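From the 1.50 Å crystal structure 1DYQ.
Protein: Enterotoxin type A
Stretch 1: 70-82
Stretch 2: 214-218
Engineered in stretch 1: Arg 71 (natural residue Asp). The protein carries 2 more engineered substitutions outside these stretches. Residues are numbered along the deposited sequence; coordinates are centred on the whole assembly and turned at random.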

# COMPACT_ATOMS: atom_id res chain seq x y z
N VAL A 70 2.45 8.52 11.73
CA VAL A 70 1.64 7.38 11.23
C VAL A 70 0.22 7.58 11.66
O VAL A 70 -0.07 7.83 12.86
N ARG A 71 -0.74 7.51 10.76
CA ARG A 71 -2.13 7.75 10.99
C ARG A 71 -2.97 6.45 10.93
O ARG A 71 -2.68 5.64 10.03
N PHE A 72 -3.80 6.25 11.90
CA PHE A 72 -4.65 5.05 11.96
C PHE A 72 -6.12 5.44 12.02
O PHE A 72 -6.51 6.52 12.43
N ASP A 73 -6.99 4.44 11.77
CA ASP A 73 -8.41 4.65 11.76
C ASP A 73 -9.00 4.83 13.16
O ASP A 73 -10.07 5.47 13.24
N SER A 74 -8.47 4.18 14.16
CA SER A 74 -9.12 4.10 15.46
C SER A 74 -8.16 3.91 16.60
O SER A 74 -6.99 3.61 16.46
N LYS A 75 -8.73 4.12 17.81
CA LYS A 75 -7.96 3.95 19.05
C LYS A 75 -7.55 2.52 19.28
O LYS A 75 -6.40 2.24 19.60
N ASP A 76 -8.42 1.55 18.93
CA ASP A 76 -8.00 0.14 19.08
C ASP A 76 -6.81 -0.19 18.20
O ASP A 76 -5.90 -0.93 18.61
N ILE A 77 -6.75 0.39 16.98
CA ILE A 77 -5.63 0.10 16.10
C ILE A 77 -4.34 0.75 16.60
O ILE A 77 -3.33 0.07 16.72
N VAL A 78 -4.41 2.04 16.95
CA VAL A 78 -3.19 2.70 17.42
C VAL A 78 -2.71 2.06 18.72
O VAL A 78 -1.50 1.84 18.86
N ASP A 79 -3.62 1.65 19.59
CA ASP A 79 -3.24 0.98 20.83
C ASP A 79 -2.53 -0.33 20.63
O ASP A 79 -1.70 -0.74 21.52
N LYS A 80 -2.63 -1.01 19.50
CA LYS A 80 -1.90 -2.23 19.23
C LYS A 80 -0.39 -1.97 19.13
O LYS A 80 0.44 -2.86 19.32
N TYR A 81 -0.02 -0.77 18.65
CA TYR A 81 1.32 -0.47 18.27
C TYR A 81 2.03 0.58 19.12
O TYR A 81 3.26 0.66 19.09
N LYS A 82 1.25 1.40 19.79
CA LYS A 82 1.86 2.50 20.59
C LYS A 82 2.75 1.92 21.68
O LYS A 82 2.34 1.05 22.43
N TYR A 214 -5.33 2.34 3.33
CA TYR A 214 -4.38 1.64 4.17
C TYR A 214 -4.43 2.10 5.63
O TYR A 214 -3.75 1.52 6.48
N ARG A 215 -5.28 3.06 5.93
CA ARG A 215 -5.35 3.61 7.30
C ARG A 215 -5.92 2.66 8.29
O ARG A 215 -5.77 2.85 9.52
N ASP A 216 -6.61 1.59 7.87
CA ASP A 216 -7.01 0.54 8.79
C ASP A 216 -5.85 -0.33 9.27
O ASP A 216 -6.04 -1.19 10.14
N ASN A 217 -4.66 -0.18 8.68
CA ASN A 217 -3.52 -1.01 9.00
C ASN A 217 -3.88 -2.49 8.99
O ASN A 217 -3.46 -3.28 9.81
N LYS A 218 -4.65 -2.86 7.92
CA LYS A 218 -5.01 -4.28 7.79
C LYS A 218 -3.75 -5.13 7.64
O LYS A 218 -2.90 -4.85 6.78

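The contact between residues 70-82 and 214-218 of this enterotoxin is a compact, mixed one, in which a single arginine-aspartate salt bridge anchors a tight turn against the segment leading into a helix, while a few apolar and aromatic groups fill the space beside it. It illustrates a general principle: a short turn can be held by a distant part of the chain when one long side chain lies along the partner backbone and a shorter one points into the partner stretch.

The long side chain is Arg 215, in the type I turn from Tyr 214 to Asn 217. Its CA-to-CB bond points sideways, and chi1 and chi2 are both t, so the chain extends alongside Arg 71, Phe 72 and Asp 73 before chi3 turns to p. CG of Arg 215 packs 3.5 Å from the carbonyl O of Arg 71. NE of Arg 215 then donates to OD1 of Asp 73 at 2.8 Å, with a nearly linear N-H...O angle of 178°, so that charge attraction and hydrogen bonding coincide. Asp 73, with chi1 m, starts sideways, but its carboxylate comes nearer the turn; OD2 also lies 3.3 Å from CB of Asp 216. The backbone supports the same pairing: Asp 73 N makes a weak hydrogen bond of 3.0 Å to Arg 215 O, and CA of Phe 72 approaches that same Arg 215 O at 3.5 Å in a CA-H...O contact.

The guanidinium of Arg 215 has a less expected neighbour. The engineered Arg 71, with chi1 m and chi2 t, brings its NH2 to 3.6 Å from NH1 of Arg 215, placing like charges close together. Phe 72 O lies over one face of the Arg 215 guanidinium.

Beyond the arginine, Asn 217 points toward the first stretch with chi1 t. The Phe 72 side chain begins by pointing away, yet its m rotamer returns the ring to the interface, where CE1 meets Asn 217 OD1 at 3.4 Å near the ring plane. Ile 77, pointing toward the turn with chi1 m and chi2 t, places CD1 3.4 Å from Asp 216 O and CG2 3.9 Å from Asn 217 CB. Its position is tied to the helix start, since Ile 77 N donates to the capping Ser 74 OG at 3.2 Å. Tyr 81, also m, brings OH to 3.3 Å from Asn 217 ND2, but the angle is too poor for a hydrogen bond; both amide atoms of Asn 217 are satisfied elsewhere in the structure.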

# COMPACT_ATOMS: atom_id res chain seq x y z
CB VAL A 70 2.19 6.04 11.72
CG1 VAL A 70 1.34 4.90 11.14
CG2 VAL A 70 3.64 5.88 11.35
CB ARG A 71 -2.72 8.73 9.95
CG ARG A 71 -1.98 10.05 9.86
CD ARG A 71 -2.60 11.01 8.80
NE ARG A 71 -3.98 11.30 9.14
CZ ARG A 71 -4.87 11.91 8.38
NH1 ARG A 71 -4.57 12.34 7.17
NH2 ARG A 71 -6.13 12.07 8.85
CB PHE A 72 -4.27 4.24 13.21
CG PHE A 72 -2.85 3.83 13.31
CD1 PHE A 72 -2.36 2.69 12.65
CD2 PHE A 72 -1.92 4.59 14.01
CE1 PHE A 72 -1.04 2.31 12.76
CE2 PHE A 72 -0.60 4.22 14.12
CZ PHE A 72 -0.15 3.06 13.51
CB ASP A 73 -9.14 3.43 11.15
CG ASP A 73 -9.31 3.44 9.68
OD1 ASP A 73 -8.99 4.40 8.97
OD2 ASP A 73 -9.77 2.35 9.15
CB SER A 74 -10.08 2.86 15.42
OG SER A 74 -9.27 1.67 15.46
CB LYS A 75 -8.79 4.52 20.19
CG LYS A 75 -8.58 4.00 21.57
CD LYS A 75 -9.79 4.35 22.47
CE LYS A 75 -11.08 3.84 21.83
NZ LYS A 75 -12.28 4.32 22.58
CB ASP A 76 -9.19 -0.78 18.84
CG ASP A 76 -10.02 -0.93 20.12
OD1 ASP A 76 -10.00 -0.01 20.95
OD2 ASP A 76 -10.65 -1.99 20.27
CB ILE A 77 -5.91 0.49 14.65
CG1 ILE A 77 -7.06 -0.37 14.09
CG2 ILE A 77 -4.66 0.31 13.79
CD1 ILE A 77 -7.61 0.18 12.78
CB VAL A 78 -3.32 4.22 17.52
CG1 VAL A 78 -4.29 4.70 18.55
CG2 VAL A 78 -1.91 4.82 17.79
CB ASP A 79 -4.43 0.81 21.77
CG ASP A 79 -4.88 2.10 22.42
OD1 ASP A 79 -4.16 3.12 22.32
OD2 ASP A 79 -5.98 2.10 23.01
CB LYS A 80 -2.34 -2.87 17.90
CG LYS A 80 -3.61 -3.66 17.91
CD LYS A 80 -3.77 -4.44 16.58
CE LYS A 80 -4.44 -3.57 15.54
NZ LYS A 80 -5.41 -4.34 14.70
CB TYR A 81 1.33 0.04 16.79
CG TYR A 81 0.67 -1.02 15.88
CD1 TYR A 81 1.34 -2.21 15.64
CD2 TYR A 81 -0.54 -0.76 15.29
CE1 TYR A 81 0.73 -3.18 14.84
CE2 TYR A 81 -1.14 -1.72 14.46
CZ TYR A 81 -0.49 -2.92 14.26
OH TYR A 81 -1.07 -3.88 13.46
CB LYS A 82 0.74 3.34 21.19
CG LYS A 82 1.22 4.61 21.89
CD LYS A 82 0.00 5.29 22.55
CE LYS A 82 -0.45 4.49 23.77
NZ LYS A 82 -1.80 4.91 24.22
CB TYR A 214 -2.97 1.78 3.65
CG TYR A 214 -2.70 1.32 2.23
CD1 TYR A 214 -3.42 0.24 1.71
CD2 TYR A 214 -1.82 1.99 1.43
CE1 TYR A 214 -3.14 -0.17 0.40
CE2 TYR A 214 -1.54 1.58 0.13
CZ TYR A 214 -2.25 0.47 -0.36
OH TYR A 214 -2.02 0.15 -1.68
CB ARG A 215 -6.13 4.95 7.26
CG ARG A 215 -5.84 5.81 8.52
CD ARG A 215 -6.58 7.15 8.38
NE ARG A 215 -7.98 7.04 8.69
CZ ARG A 215 -8.83 8.06 8.88
NH1 ARG A 215 -8.39 9.30 8.72
NH2 ARG A 215 -10.08 7.81 9.18
CB ASP A 216 -8.08 -0.32 8.13
CG ASP A 216 -7.66 -1.06 6.89
OD1 ASP A 216 -6.57 -0.96 6.33
OD2 ASP A 216 -8.56 -1.84 6.38
CB ASN A 217 -2.92 -0.62 10.38
CG ASN A 217 -1.45 -0.91 10.48
OD1 ASN A 217 -0.59 -0.03 10.35
ND2 ASN A 217 -1.05 -2.17 10.67
CB LYS A 218 -5.93 -4.46 6.58
CG LYS A 218 -6.33 -5.89 6.33
CD LYS A 218 -7.33 -6.41 7.33
CE LYS A 218 -7.95 -7.72 6.78
NZ LYS A 218 -8.78 -8.36 7.83